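Local coordinates for protein succinylglutamate desuccinylase/aspartoacylase (Shewanella frigidimarina, PDB 3LWU) that binds zinc and probably acts as a metal-dependent hydrolase of the succinylglutamate desuccinylase/aspartoacylase family, its substrate not being established, at residues L201-E205 / Y206-A210. Numbering follows the deposited sequence.
Sequences LYCPE and YDIDA
Between P204 and D207 the chain turns back on itself: D207 N donates to P204 O over 2.9 Å with an N-H...O angle of 158°, the nitrogen standing well above the carbonyl plane. A weak bond from I208 N to E205 O (3.4 Å) follows one residue on. E205 and Y206, the two residues between P204 and D207, both have phi/psi values in the right-handed helical region, which identifies a type I beta turn, continued by the weak second bond as a short piece of 3-10 helix. It ends strand 196-204 of the catalytic domain and starts the loop leading to strand 218-222. Y206 packs on P204, its ring slanting across the pyrrolidine with CE2 3.6 Å from P204 CB and similarly near CG. A first torsion of 73° tucks the root of the Y206 ring in against its own backbone, and from there the ring reaches back alongside the proline. Its far end is fixed by a hydrogen bond from OH to V256 O, and W239 of helix 230-247 meets the ring edge-to-face. Without the ring, as with an alanine here, P204 is likely to lose this apolar neighbour and V256 O its phenolic partner. C203, one residue before the proline, brings SG to 3.2 Å from D207 O, a close approach, and to 4.2 Å from I208 CD1, an apolar contact. D207 O accepts a backbone hydrogen bond from A210 N at 2.9 Å, while D207 OD2 bonds to S257 OG, tying the turn to the start of strand 257-263.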
loop_
_atom_site.group_PDB
_atom_site.type_symbol
_atom_site.label_atom_id
_atom_site.label_comp_id
_atom_site.label_asym_id
_atom_site.label_seq_id
_atom_site.Cartn_x
_atom_site.Cartn_y
_atom_site.Cartn_z
ATOM N N LEU A 201 -5.181 -26.884 12.753
ATOM C CA LEU A 201 -3.899 -27.020 13.428
ATOM C C LEU A 201 -2.825 -27.621 12.502
ATOM O O LEU A 201 -3.109 -28.466 11.701
ATOM C CB LEU A 201 -4.102 -27.965 14.618
ATOM C CG LEU A 201 -2.948 -28.563 15.421
ATOM C CD1 LEU A 201 -2.263 -27.443 16.164
ATOM C CD2 LEU A 201 -3.461 -29.593 16.386
ATOM N N TYR A 202 -1.594 -27.166 12.620
ATOM C CA TYR A 202 -0.479 -27.775 11.919
ATOM C C TYR A 202 0.273 -28.585 12.957
ATOM O O TYR A 202 0.724 -28.022 13.957
ATOM C CB TYR A 202 0.440 -26.711 11.374
ATOM C CG TYR A 202 -0.012 -26.095 10.086
ATOM C CD1 TYR A 202 -0.834 -24.979 10.082
ATOM C CD2 TYR A 202 0.387 -26.608 8.860
ATOM C CE1 TYR A 202 -1.235 -24.385 8.922
ATOM C CE2 TYR A 202 -0.033 -26.008 7.669
ATOM C CZ TYR A 202 -0.858 -24.904 7.726
ATOM O OH TYR A 202 -1.282 -24.274 6.583
ATOM N N CYS A 203 0.409 -29.881 12.729
ATOM C CA CYS A 203 0.983 -30.809 13.724
ATOM C C CYS A 203 1.979 -31.731 13.068
ATOM O O CYS A 203 1.624 -32.447 12.147
ATOM C CB CYS A 203 -0.146 -31.643 14.303
ATOM S SG CYS A 203 0.268 -32.759 15.645
ATOM N N PRO A 204 3.234 -31.743 13.529
ATOM C CA PRO A 204 4.110 -32.752 12.934
ATOM C C PRO A 204 3.667 -34.203 13.143
ATOM O O PRO A 204 3.011 -34.554 14.135
ATOM C CB PRO A 204 5.455 -32.504 13.620
ATOM C CG PRO A 204 5.148 -31.688 14.823
ATOM C CD PRO A 204 3.957 -30.883 14.483
ATOM N N GLU A 205 4.052 -35.027 12.171
ATOM C CA GLU A 205 3.692 -36.433 12.096
ATOM C C GLU A 205 3.980 -37.139 13.417
ATOM O O GLU A 205 3.132 -37.896 13.924
ATOM C CB GLU A 205 4.510 -37.094 10.958
ATOM C CG GLU A 205 3.778 -38.040 9.967
ATOM C CD GLU A 205 4.433 -38.045 8.535
ATOM O OE1 GLU A 205 4.181 -37.138 7.666
ATOM O OE2 GLU A 205 5.221 -38.986 8.301
ATOM N N TYR A 206 5.168 -36.889 13.975
ATOM C CA TYR A 206 5.582 -37.585 15.192
ATOM C C TYR A 206 4.725 -37.263 16.410
ATOM O O TYR A 206 4.803 -37.967 17.397
ATOM C CB TYR A 206 7.073 -37.352 15.532
ATOM C CG TYR A 206 7.402 -35.969 16.070
ATOM C CD1 TYR A 206 7.272 -35.661 17.443
ATOM C CD2 TYR A 206 7.864 -34.951 15.209
ATOM C CE1 TYR A 206 7.587 -34.336 17.926
ATOM C CE2 TYR A 206 8.203 -33.670 15.673
ATOM C CZ TYR A 206 8.063 -33.351 17.012
ATOM O OH TYR A 206 8.376 -32.061 17.418
ATOM N N ASP A 207 3.906 -36.225 16.341
ATOM C CA ASP A 207 3.180 -35.726 17.509
ATOM C C ASP A 207 1.684 -35.672 17.269
ATOM O O ASP A 207 0.974 -34.919 17.905
ATOM C CB ASP A 207 3.694 -34.336 17.865
ATOM C CG ASP A 207 3.851 -34.131 19.368
ATOM O OD1 ASP A 207 3.371 -34.975 20.199
ATOM O OD2 ASP A 207 4.488 -33.118 19.727
ATOM N N ILE A 208 1.199 -36.521 16.373
ATOM C CA ILE A 208 -0.200 -36.510 15.998
ATOM C C ILE A 208 -1.090 -36.774 17.214
ATOM O O ILE A 208 -2.185 -36.229 17.317
ATOM C CB ILE A 208 -0.466 -37.511 14.829
ATOM C CG1 ILE A 208 -1.842 -37.252 14.209
ATOM C CG2 ILE A 208 -0.303 -38.980 15.282
ATOM C CD1 ILE A 208 -2.079 -35.734 13.763
ATOM N N ASP A 209 -0.579 -37.569 18.148
ATOM C CA ASP A 209 -1.211 -37.850 19.452
ATOM C C ASP A 209 -1.675 -36.585 20.170
ATOM O O ASP A 209 -2.719 -36.543 20.846
ATOM C CB ASP A 209 -0.186 -38.566 20.353
ATOM C CG ASP A 209 -0.701 -38.827 21.756
ATOM O OD1 ASP A 209 -1.431 -39.828 21.918
ATOM O OD2 ASP A 209 -0.371 -38.056 22.693
ATOM N N ALA A 210 -0.858 -35.552 20.080
ATOM C CA ALA A 210 -1.184 -34.308 20.753
ATOM C C ALA A 210 -2.439 -33.608 20.189
ATOM O O ALA A 210 -3.071 -32.812 20.900
ATOM C CB ALA A 210 0.005 -33.365 20.698
#